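Local coordinates for protein aminotransferase class I and II (Streptococcus suis 89/1591, PDB 3OP7) that probably catalyses pyridoxal-phosphate-dependent transamination, shuttling an amino group between an amino acid and a keto acid, as a homodimer of the class I and II aminotransferase family, at residues Ile102-Val108 and Pro122-Ala127; Asn94-Leu98 and Ile190-Glu194; Lys3-Gly8 and Tyr115-Asp120; Ser110-Thr114 and Arg339-Asp343. All blocks are in the same frame, centred on the assembly; numbering follows the deposited sequence.

Contact 1: residues Ile102-Val108 and Pro122-Ala127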
# COMPACT_ATOMS: atom_id res chain seq x y z
N ILE A 102 -0.91 -0.40 -17.17
CA ILE A 102 -1.36 0.71 -17.98
C ILE A 102 -0.18 1.57 -18.38
O ILE A 102 0.62 1.99 -17.53
CB ILE A 102 -2.44 1.53 -17.26
CG1 ILE A 102 -3.70 0.69 -17.04
CG2 ILE A 102 -2.82 2.81 -18.05
CD1 ILE A 102 -4.25 -0.03 -18.30
N GLU A 103 -0.08 1.84 -19.68
CA GLU A 103 1.00 2.64 -20.27
C GLU A 103 0.45 3.95 -20.82
O GLU A 103 -0.72 4.03 -21.21
CB GLU A 103 1.63 1.89 -21.43
CG GLU A 103 1.90 0.45 -21.17
CD GLU A 103 3.30 0.15 -20.80
OE1 GLU A 103 3.81 0.83 -19.87
OE2 GLU A 103 3.89 -0.78 -21.45
N PRO A 104 1.28 4.99 -20.89
CA PRO A 104 0.84 6.25 -21.49
C PRO A 104 0.28 6.03 -22.88
O PRO A 104 0.85 5.25 -23.65
CB PRO A 104 2.15 7.07 -21.59
CG PRO A 104 3.00 6.56 -20.57
CD PRO A 104 2.68 5.07 -20.44
N GLY A 105 -0.82 6.67 -23.21
CA GLY A 105 -1.43 6.49 -24.53
C GLY A 105 -2.41 5.32 -24.65
O GLY A 105 -3.19 5.29 -25.62
N ASP A 106 -2.36 4.38 -23.71
CA ASP A 106 -3.32 3.29 -23.67
C ASP A 106 -4.74 3.82 -23.59
O ASP A 106 -5.04 4.74 -22.85
CB ASP A 106 -3.07 2.38 -22.46
CG ASP A 106 -1.96 1.39 -22.66
OD1 ASP A 106 -1.37 1.34 -23.75
OD2 ASP A 106 -1.64 0.67 -21.68
N HIS A 107 -5.67 3.18 -24.30
CA HIS A 107 -7.06 3.49 -24.18
C HIS A 107 -7.68 2.57 -23.12
O HIS A 107 -7.53 1.34 -23.19
CB HIS A 107 -7.78 3.29 -25.54
CG HIS A 107 -9.23 3.63 -25.50
ND1 HIS A 107 -10.23 2.74 -25.85
CD2 HIS A 107 -9.85 4.79 -25.16
CE1 HIS A 107 -11.40 3.34 -25.72
NE2 HIS A 107 -11.20 4.59 -25.30
N VAL A 108 -8.43 3.16 -22.19
CA VAL A 108 -9.07 2.42 -21.10
C VAL A 108 -10.49 2.93 -20.99
O VAL A 108 -10.72 4.13 -21.12
CB VAL A 108 -8.31 2.69 -19.75
CG1 VAL A 108 -9.10 2.16 -18.53
CG2 VAL A 108 -6.89 2.12 -19.82
N PRO A 122 -5.79 5.30 -14.05
CA PRO A 122 -5.27 5.24 -15.40
C PRO A 122 -5.04 6.61 -16.04
O PRO A 122 -4.07 6.79 -16.75
CB PRO A 122 -6.32 4.44 -16.19
CG PRO A 122 -7.33 3.97 -15.23
CD PRO A 122 -6.90 4.37 -13.82
N LYS A 123 -5.90 7.57 -15.76
CA LYS A 123 -5.67 8.94 -16.26
C LYS A 123 -4.32 9.45 -15.82
O LYS A 123 -3.56 10.01 -16.62
CB LYS A 123 -6.72 9.91 -15.71
CG LYS A 123 -8.01 10.00 -16.45
CD LYS A 123 -8.54 11.45 -16.30
CE LYS A 123 -9.73 11.76 -17.20
NZ LYS A 123 -10.21 13.17 -16.96
N SER A 124 -3.99 9.23 -14.54
CA SER A 124 -2.75 9.73 -13.99
C SER A 124 -1.56 9.10 -14.64
O SER A 124 -0.46 9.67 -14.61
CB SER A 124 -2.68 9.50 -12.47
OG SER A 124 -2.47 8.11 -12.14
N LEU A 125 -1.73 7.93 -15.26
CA LEU A 125 -0.60 7.25 -15.89
C LEU A 125 -0.45 7.59 -17.37
O LEU A 125 0.42 7.07 -18.09
CB LEU A 125 -0.71 5.74 -15.65
CG LEU A 125 -0.72 5.33 -14.19
CD1 LEU A 125 -0.98 3.85 -14.00
CD2 LEU A 125 0.61 5.72 -13.54
N GLY A 126 -1.28 8.51 -17.84
CA GLY A 126 -1.23 8.94 -19.22
C GLY A 126 -2.19 8.19 -20.15
O GLY A 126 -2.12 8.37 -21.38
N ALA A 127 -3.10 7.38 -19.59
CA ALA A 127 -4.10 6.68 -20.41
C ALA A 127 -5.18 7.64 -20.91
O ALA A 127 -5.54 8.63 -20.27
CB ALA A 127 -4.80 5.52 -19.60

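Contact 2: residues Asn94-Leu98 and Ile190-Glu194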
# COMPACT_ATOMS: atom_id res chain seq x y z
N ASN A 94 -6.15 -3.02 -6.82
CA ASN A 94 -6.47 -2.15 -7.96
C ASN A 94 -5.26 -1.35 -8.41
O ASN A 94 -5.02 -1.24 -9.63
CB ASN A 94 -7.65 -1.17 -7.66
CG ASN A 94 -8.99 -1.82 -7.58
OD1 ASN A 94 -9.30 -2.79 -8.30
ND2 ASN A 94 -9.89 -1.19 -6.82
N LEU A 95 -4.54 -0.74 -7.46
CA LEU A 95 -3.37 0.05 -7.79
C LEU A 95 -2.32 -0.82 -8.47
O LEU A 95 -1.71 -0.41 -9.46
CB LEU A 95 -2.77 0.67 -6.54
CG LEU A 95 -1.49 1.48 -6.79
CD1 LEU A 95 -1.70 2.58 -7.83
CD2 LEU A 95 -0.96 2.00 -5.47
N LEU A 96 -2.04 -1.99 -7.91
CA LEU A 96 -1.02 -2.87 -8.49
C LEU A 96 -1.37 -3.23 -9.95
O LEU A 96 -0.50 -3.21 -10.84
CB LEU A 96 -0.90 -4.13 -7.70
CG LEU A 96 0.09 -5.20 -8.20
CD1 LEU A 96 1.53 -4.62 -8.30
CD2 LEU A 96 0.01 -6.46 -7.30
N VAL A 97 -2.63 -3.56 -10.20
CA VAL A 97 -3.07 -3.94 -11.56
C VAL A 97 -2.84 -2.76 -12.53
O VAL A 97 -2.16 -2.90 -13.58
CB VAL A 97 -4.52 -4.39 -11.62
CG1 VAL A 97 -5.03 -4.60 -13.11
CG2 VAL A 97 -4.66 -5.70 -10.83
N LEU A 98 -3.36 -1.60 -12.17
CA LEU A 98 -3.33 -0.45 -13.06
C LEU A 98 -1.92 0.08 -13.25
O LEU A 98 -1.47 0.37 -14.35
CB LEU A 98 -4.31 0.62 -12.53
CG LEU A 98 -5.78 0.15 -12.51
CD1 LEU A 98 -6.62 1.00 -11.57
CD2 LEU A 98 -6.35 0.18 -13.94
N ILE A 190 -10.29 -7.15 -18.70
CA ILE A 190 -11.37 -6.59 -17.87
C ILE A 190 -10.96 -6.70 -16.41
O ILE A 190 -10.81 -7.80 -15.87
CB ILE A 190 -12.74 -7.28 -18.08
CG1 ILE A 190 -13.24 -7.13 -19.53
CG2 ILE A 190 -13.76 -6.66 -17.09
CD1 ILE A 190 -14.48 -7.95 -19.87
N LEU A 191 -10.72 -5.55 -15.78
CA LEU A 191 -10.41 -5.47 -14.36
C LEU A 191 -11.77 -5.34 -13.69
O LEU A 191 -12.58 -4.44 -14.05
CB LEU A 191 -9.62 -4.22 -14.06
CG LEU A 191 -9.45 -3.85 -12.56
CD1 LEU A 191 -8.89 -5.06 -11.72
CD2 LEU A 191 -8.56 -2.59 -12.37
N SER A 192 -12.08 -6.25 -12.79
CA SER A 192 -13.33 -6.20 -12.03
C SER A 192 -13.07 -6.18 -10.52
O SER A 192 -12.53 -7.14 -9.95
CB SER A 192 -14.18 -7.41 -12.42
OG SER A 192 -15.45 -7.37 -11.76
N ASP A 193 -13.35 -5.05 -9.89
CA ASP A 193 -13.26 -4.90 -8.46
C ASP A 193 -14.54 -5.50 -7.86
O ASP A 193 -15.67 -4.98 -8.06
CB ASP A 193 -13.05 -3.43 -8.12
CG ASP A 193 -13.13 -3.11 -6.63
OD1 ASP A 193 -13.77 -3.85 -5.85
OD2 ASP A 193 -12.68 -2.03 -6.26
N GLU A 194 -14.35 -6.63 -7.21
CA GLU A 194 -15.40 -7.47 -6.73
C GLU A 194 -15.51 -7.51 -5.22
O GLU A 194 -15.99 -8.49 -4.66
CB GLU A 194 -15.28 -8.88 -7.35
CG GLU A 194 -15.44 -8.79 -8.86
CD GLU A 194 -15.14 -10.03 -9.68
OE1 GLU A 194 -14.51 -10.98 -9.17
OE2 GLU A 194 -15.61 -10.06 -10.86

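Contact 3: residues Lys3-Gly8 and Tyr115-Asp120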
# COMPACT_ATOMS: atom_id res chain seq x y z
N LYS A 3 -2.98 15.58 -12.95
CA LYS A 3 -3.42 14.33 -13.59
C LYS A 3 -4.00 13.35 -12.55
O LYS A 3 -4.40 12.23 -12.89
CB LYS A 3 -2.31 13.70 -14.47
CG LYS A 3 -2.36 14.09 -16.00
CD LYS A 3 -3.65 13.70 -16.68
CE LYS A 3 -4.58 14.90 -16.88
NZ LYS A 3 -6.02 14.51 -16.86
N LEU A 4 -4.00 13.77 -11.29
CA LEU A 4 -4.52 12.92 -10.19
C LEU A 4 -5.30 13.81 -9.22
O LEU A 4 -4.68 14.48 -8.39
CB LEU A 4 -3.45 12.15 -9.42
CG LEU A 4 -4.00 11.10 -8.47
CD1 LEU A 4 -4.60 9.89 -9.21
CD2 LEU A 4 -2.93 10.63 -7.45
N PRO A 5 -6.64 13.85 -9.37
CA PRO A 5 -7.54 14.64 -8.53
C PRO A 5 -7.57 14.12 -7.10
O PRO A 5 -7.35 12.92 -6.86
CB PRO A 5 -8.95 14.45 -9.20
CG PRO A 5 -8.68 13.86 -10.56
CD PRO A 5 -7.36 13.08 -10.38
N ARG A 6 -7.84 14.99 -6.14
CA ARG A 6 -8.10 14.47 -4.77
C ARG A 6 -9.18 13.38 -4.85
O ARG A 6 -10.03 13.44 -5.73
CB ARG A 6 -8.62 15.59 -3.89
CG ARG A 6 -7.55 16.62 -3.45
CD ARG A 6 -8.23 17.84 -2.79
NE ARG A 6 -9.26 18.40 -3.70
CZ ARG A 6 -10.36 19.06 -3.32
NH1 ARG A 6 -10.62 19.31 -2.02
NH2 ARG A 6 -11.20 19.51 -4.25
N PHE A 7 -9.13 12.43 -3.93
CA PHE A 7 -10.06 11.32 -3.86
C PHE A 7 -11.31 11.85 -3.14
O PHE A 7 -11.25 12.23 -1.98
CB PHE A 7 -9.37 10.14 -3.13
CG PHE A 7 -9.95 8.78 -3.44
CD1 PHE A 7 -11.25 8.45 -3.01
CD2 PHE A 7 -9.20 7.82 -4.12
CE1 PHE A 7 -11.78 7.20 -3.26
CE2 PHE A 7 -9.70 6.57 -4.39
CZ PHE A 7 -11.01 6.24 -3.94
N GLY A 8 -12.43 11.96 -3.87
CA GLY A 8 -13.56 12.73 -3.43
C GLY A 8 -14.23 12.25 -2.17
O GLY A 8 -14.52 13.06 -1.29
N TYR A 115 -15.94 3.22 -8.26
CA TYR A 115 -14.83 3.49 -7.31
C TYR A 115 -13.70 4.29 -7.97
O TYR A 115 -13.21 3.94 -9.05
CB TYR A 115 -14.31 2.17 -6.75
CG TYR A 115 -13.59 2.35 -5.44
CD1 TYR A 115 -14.27 2.77 -4.32
CD2 TYR A 115 -12.24 2.08 -5.31
CE1 TYR A 115 -13.64 2.94 -3.11
CE2 TYR A 115 -11.62 2.20 -4.12
CZ TYR A 115 -12.31 2.67 -3.01
OH TYR A 115 -11.69 2.84 -1.76
N GLN A 116 -13.30 5.41 -7.36
CA GLN A 116 -12.50 6.42 -8.08
C GLN A 116 -11.14 5.92 -8.59
O GLN A 116 -10.63 6.42 -9.58
CB GLN A 116 -12.33 7.70 -7.22
CG GLN A 116 -11.62 8.84 -7.92
CD GLN A 116 -11.60 10.13 -7.11
OE1 GLN A 116 -12.28 10.24 -6.08
NE2 GLN A 116 -10.85 11.13 -7.59
N GLN A 117 -10.57 4.92 -7.93
CA GLN A 117 -9.31 4.34 -8.41
C GLN A 117 -9.39 3.94 -9.89
O GLN A 117 -8.40 4.07 -10.63
CB GLN A 117 -8.97 3.08 -7.63
CG GLN A 117 -8.38 3.31 -6.21
CD GLN A 117 -7.91 2.00 -5.64
OE1 GLN A 117 -8.70 1.10 -5.43
NE2 GLN A 117 -6.59 1.91 -5.36
N LEU A 118 -10.54 3.41 -10.26
CA LEU A 118 -10.67 2.68 -11.50
C LEU A 118 -10.56 3.56 -12.75
O LEU A 118 -10.16 3.05 -13.81
CB LEU A 118 -11.96 1.84 -11.54
CG LEU A 118 -12.06 0.75 -10.48
CD1 LEU A 118 -13.47 0.12 -10.62
CD2 LEU A 118 -10.87 -0.31 -10.51
N TYR A 119 -10.87 4.84 -12.62
CA TYR A 119 -10.73 5.79 -13.72
C TYR A 119 -9.62 6.83 -13.52
O TYR A 119 -8.95 7.17 -14.48
CB TYR A 119 -12.06 6.44 -14.09
CG TYR A 119 -12.81 7.10 -12.96
CD1 TYR A 119 -12.52 8.41 -12.59
CD2 TYR A 119 -13.77 6.41 -12.23
CE1 TYR A 119 -13.21 9.01 -11.57
CE2 TYR A 119 -14.41 6.98 -11.19
CZ TYR A 119 -14.12 8.29 -10.85
OH TYR A 119 -14.78 8.88 -9.80
N ASP A 120 -9.38 7.28 -12.29
CA ASP A 120 -8.36 8.30 -12.07
C ASP A 120 -6.94 7.76 -12.04
O ASP A 120 -6.03 8.47 -12.46
CB ASP A 120 -8.70 9.19 -10.87
CG ASP A 120 -9.66 10.33 -11.26
OD1 ASP A 120 -9.72 10.71 -12.48
OD2 ASP A 120 -10.35 10.85 -10.33

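Contact 4: residues Ser110-Thr114 and Arg339-Asp343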
# COMPACT_ATOMS: atom_id res chain seq x y z
N SER A 110 -13.81 2.92 -18.39
CA SER A 110 -14.21 2.67 -17.01
C SER A 110 -15.66 2.90 -16.82
O SER A 110 -16.19 3.91 -17.31
CB SER A 110 -13.46 3.58 -16.05
OG SER A 110 -13.89 3.34 -14.71
N LEU A 111 -16.30 1.95 -16.14
CA LEU A 111 -17.62 2.15 -15.57
C LEU A 111 -17.63 3.50 -14.84
O LEU A 111 -16.62 3.90 -14.26
CB LEU A 111 -17.93 1.01 -14.60
CG LEU A 111 -19.35 0.86 -14.06
CD1 LEU A 111 -20.32 0.58 -15.19
CD2 LEU A 111 -19.37 -0.23 -12.94
N TYR A 112 -18.77 4.20 -14.86
CA TYR A 112 -18.80 5.55 -14.31
C TYR A 112 -20.21 5.97 -13.96
O TYR A 112 -21.15 5.76 -14.76
CB TYR A 112 -18.19 6.57 -15.29
CG TYR A 112 -17.97 7.91 -14.65
CD1 TYR A 112 -16.83 8.13 -13.88
CD2 TYR A 112 -18.91 8.93 -14.75
CE1 TYR A 112 -16.61 9.32 -13.24
CE2 TYR A 112 -18.68 10.17 -14.12
CZ TYR A 112 -17.53 10.34 -13.35
OH TYR A 112 -17.25 11.53 -12.69
N PRO A 113 -20.39 6.54 -12.75
CA PRO A 113 -19.49 6.60 -11.63
C PRO A 113 -19.20 5.23 -11.11
O PRO A 113 -19.95 4.29 -11.32
CB PRO A 113 -20.32 7.31 -10.52
CG PRO A 113 -21.49 7.66 -11.04
CD PRO A 113 -21.63 7.28 -12.48
N THR A 114 -18.05 5.10 -10.47
CA THR A 114 -17.66 3.87 -9.86
C THR A 114 -16.59 4.21 -8.83
O THR A 114 -16.34 5.38 -8.57
CB THR A 114 -17.05 2.87 -10.90
OG1 THR A 114 -16.87 1.62 -10.26
CG2 THR A 114 -15.68 3.35 -11.48
N ARG A 339 -20.17 13.88 -5.00
CA ARG A 339 -18.85 13.25 -4.84
C ARG A 339 -18.65 12.05 -5.78
O ARG A 339 -17.51 11.54 -5.92
CB ARG A 339 -18.61 12.84 -3.38
CG ARG A 339 -18.66 13.98 -2.35
CD ARG A 339 -17.58 15.01 -2.63
NE ARG A 339 -17.54 16.18 -1.76
CZ ARG A 339 -16.46 16.61 -1.11
NH1 ARG A 339 -15.30 15.92 -1.18
NH2 ARG A 339 -16.52 17.73 -0.41
N PHE A 340 -19.75 11.60 -6.40
CA PHE A 340 -19.77 10.59 -7.47
C PHE A 340 -20.25 11.18 -8.83
O PHE A 340 -20.63 10.44 -9.74
CB PHE A 340 -20.69 9.41 -7.04
CG PHE A 340 -20.45 8.93 -5.64
CD1 PHE A 340 -21.14 9.49 -4.57
CD2 PHE A 340 -19.53 7.92 -5.36
CE1 PHE A 340 -20.91 9.06 -3.26
CE2 PHE A 340 -19.29 7.49 -4.06
CZ PHE A 340 -19.98 8.06 -3.00
N GLU A 341 -20.22 12.51 -8.96
CA GLU A 341 -20.75 13.22 -10.10
C GLU A 341 -22.18 12.81 -10.48
O GLU A 341 -22.56 12.86 -11.64
CB GLU A 341 -19.80 13.19 -11.33
CG GLU A 341 -20.00 14.44 -12.26
CD GLU A 341 -19.13 14.46 -13.53
OE1 GLU A 341 -18.29 13.55 -13.70
OE2 GLU A 341 -19.31 15.39 -14.36
N ARG A 342 -22.98 12.49 -9.47
CA ARG A 342 -24.43 12.34 -9.66
C ARG A 342 -25.16 13.02 -8.52
O ARG A 342 -25.55 12.37 -7.53
CB ARG A 342 -24.84 10.87 -9.68
CG ARG A 342 -24.39 10.10 -10.92
CD ARG A 342 -25.33 10.35 -12.13
NE ARG A 342 -25.11 9.36 -13.22
CZ ARG A 342 -24.09 9.37 -14.06
NH1 ARG A 342 -23.16 10.34 -13.95
NH2 ARG A 342 -23.99 8.43 -15.03
N ASP A 343 -25.36 14.34 -8.64
CA ASP A 343 -26.05 15.10 -7.60
C ASP A 343 -27.55 14.70 -7.63
O ASP A 343 -28.02 14.11 -8.60
CB ASP A 343 -25.82 16.61 -7.84
CG ASP A 343 -25.91 17.45 -6.56
OD1 ASP A 343 -26.45 16.97 -5.55
OD2 ASP A 343 -25.46 18.63 -6.59

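Contact 1: residues Ile102-Val108 and Pro122-Ala127
Pro122 O, in a residue whose ring packs against Ile102 and Val108, accepts from both Leu125 N and Ala127 N, which come from opposite faces of its plane. The bond from Ala127 N, with that from Gly126 N to Lys123 O, makes the Schellman motif in which Gly126 follows the last turn of helix 117-124. Across the contact Gly105 N gives its hydrogen to Gly126 O over 2.8 Å, almost straight at 177°, though the donor stands above the carbonyl plane of Gly126 and not on a lone pair. Gly105 is the third residue of a type II beta turn from Glu103 to Asp106, closed by Asp106 N on Glu103 O. Both glycines have positive phi, a region glycine takes readily. The two turns lie close enough for Pro104 CA to make a CA-H...O contact with Leu125 O at 3.5 Å. Beside this bond the contact turns apolar. Ile102 CG2, set anti to its backbone N (CG1 has chi1 -65°), lies 3.7 Å from Ala127 CB, and Ile102 CB meets Leu125 CD1 at 4.3 Å. Val108 CG2 rests 4.0 Å from Ala127 CB, and its CG1 reaches Pro122 CG at 4.2 Å, the two side chains crossing at about a right angle. At the outer edge Glu103 bonds to Met2 N of the second subunit. The chemistry thus implies a junction set by backbone: the turn leading into strand 107-112 is joined to the turn linking helix 117-124 to strand 128-135, while Ile102, Val108, Leu125, Pro122 and Ala127 pack together.

Contact 2: residues Asn94-Leu98 and Ile190-Glu194
Leu191, on strand 189-193, pushes its forked end into helix 89-101. Its CG lies anti to the backbone N, which places the fork beside Val97 and Leu98. CD1 meets Val97 CG1 at 4.1 Å, the two side chains reaching toward each other tip to tip, whereas CD2 packs 3.9 Å from Leu98 CD2, in a side chain that crosses it at about a right angle. CD1 also lies 4.1 Å from Asn94 OD1, an amide oxygen buried here with no partner in the model. Two residues on, Asp193 points to the same side of the strand, and its OD2 takes a hydrogen from Asn94 ND2 at 3.0 Å, with an N-H...O angle of 164°. The oxygen lies in the amide plane of Asn94, but the amide meets the carboxylate from above its plane, the two planes standing 48° apart. The same OD2 bonds to N1 of the pyridoxal-phosphate lysine adduct at position 222, so Asn94 is a second-shell residue that probably helps to orient the cofactor-binding carboxylate. Asn94 ND2 is itself held by Gln117 OE1. An aspartate paired with the pyridine nitrogen is a hallmark of fold type I. Helix segment 94-98 runs antiparallel to strand segment 190-193 at 172°, their axes 10.3 Å apart at closest, with strands 157-161 and 214-219 flanking the strand and helix 117-124 packed beside the interface.

Contact 3: residues Lys3-Gly8 and Tyr115-Asp120
The N-terminal arm leading into helix 8-16 lies here along residues 115-120, which lead into and through the first part of helix 117-124, and is gripped chiefly through Gln116. This side chain stretches out, CG anti to the backbone N (chi1 -175°), and its amide bridges the arm: OE1 receives Gly8 N at 2.8 Å, in the carbonyl plane and on a lone pair, while NE2 donates to Arg6 O at 3.1 Å from above that carbonyl's plane. NE2 also donates to the anti lone pair of Asp120 OD2 (2.8 Å), which fixes the flip of the amide. That carboxylate packs on the ring of Pro5, OD2 lying 3.4 Å from Pro5 CG. Phe7, at the N-cap position, slides past Gln116 in the opposite direction, and Gln116 CB makes a CH-pi contact over its face, 4.0 Å from the centroid. Gln117 CG meets the edge of the same ring. Phe7 then turns its own edge to the face of Tyr115, with centroids 5.6 Å apart and planes at 64°. Tyr250 of the second subunit bonds to Pro5 O and packs edge-to-face with Phe7. As in many fold type I aminotransferases, an N-terminal arm runs along the dimer interface, joining the cofactor domain to the neighbouring subunit.

Contact 4: residues Ser110-Thr114 and Arg339-Asp343
Pro113 lays its ring over one face of the Arg342 guanidinium, CD standing 3.6 Å from Arg342 CZ and above the centre of the group. The side chains cross at about a right angle, and Pro113 CG also touches Arg342 CG at 3.8 Å. A bend at chi2 (-80°) folds the arginine back to this position. At its far end NH2 donates to Gln133 OE1 and Ile134 O, and NH1 makes a weak bond to Glu341 O. Pro113, which follows a cis peptide bond, also packs its CB 4.1 Å from Phe340 CB, and CG lies 3.2 Å from Phe340 O. Tyr112 comes from beside the proline: its hydroxyl donates to Glu341 OE1 over a very short 2.5 Å, a length that is doubtful in detail. The carboxylate oxygen sits at the ring edge, near its plane, but the carboxylate itself is turned 82° to the ring. Glu341 reaches there through an extended chain, CG anti to the backbone N (chi1 -153°). Tyr112 also packs edge-to-face with Tyr119. The chemistry implies a mixed tie, a proline-guanidinium overlap beside a tyrosine-carboxylate bond, between the end of strand 107-112 and the loop joining strands 335-336 and 345-348.

Contact 2 is the core contact, all of its touching residues buried, and it includes the aspartate bonded to the cofactor. Contact 4 is also largely buried but joins the large sheet to the loop 339-343, through a tyrosine-glutamate bond and an arginine face covered by a proline. Contacts 1 and 3 are only partly buried, touch the second subunit, and share helix 117-124: contact 1 works at its C-terminal end with backbone turns, contact 3 on residues 115-120 with a side-chain amide and rings. Contacts 2 and 3 meet through side-chain amides; Gly8 O and Arg339 NH1 link contacts 3 and 4. Strand 107-112 runs from contact 1 to contact 4.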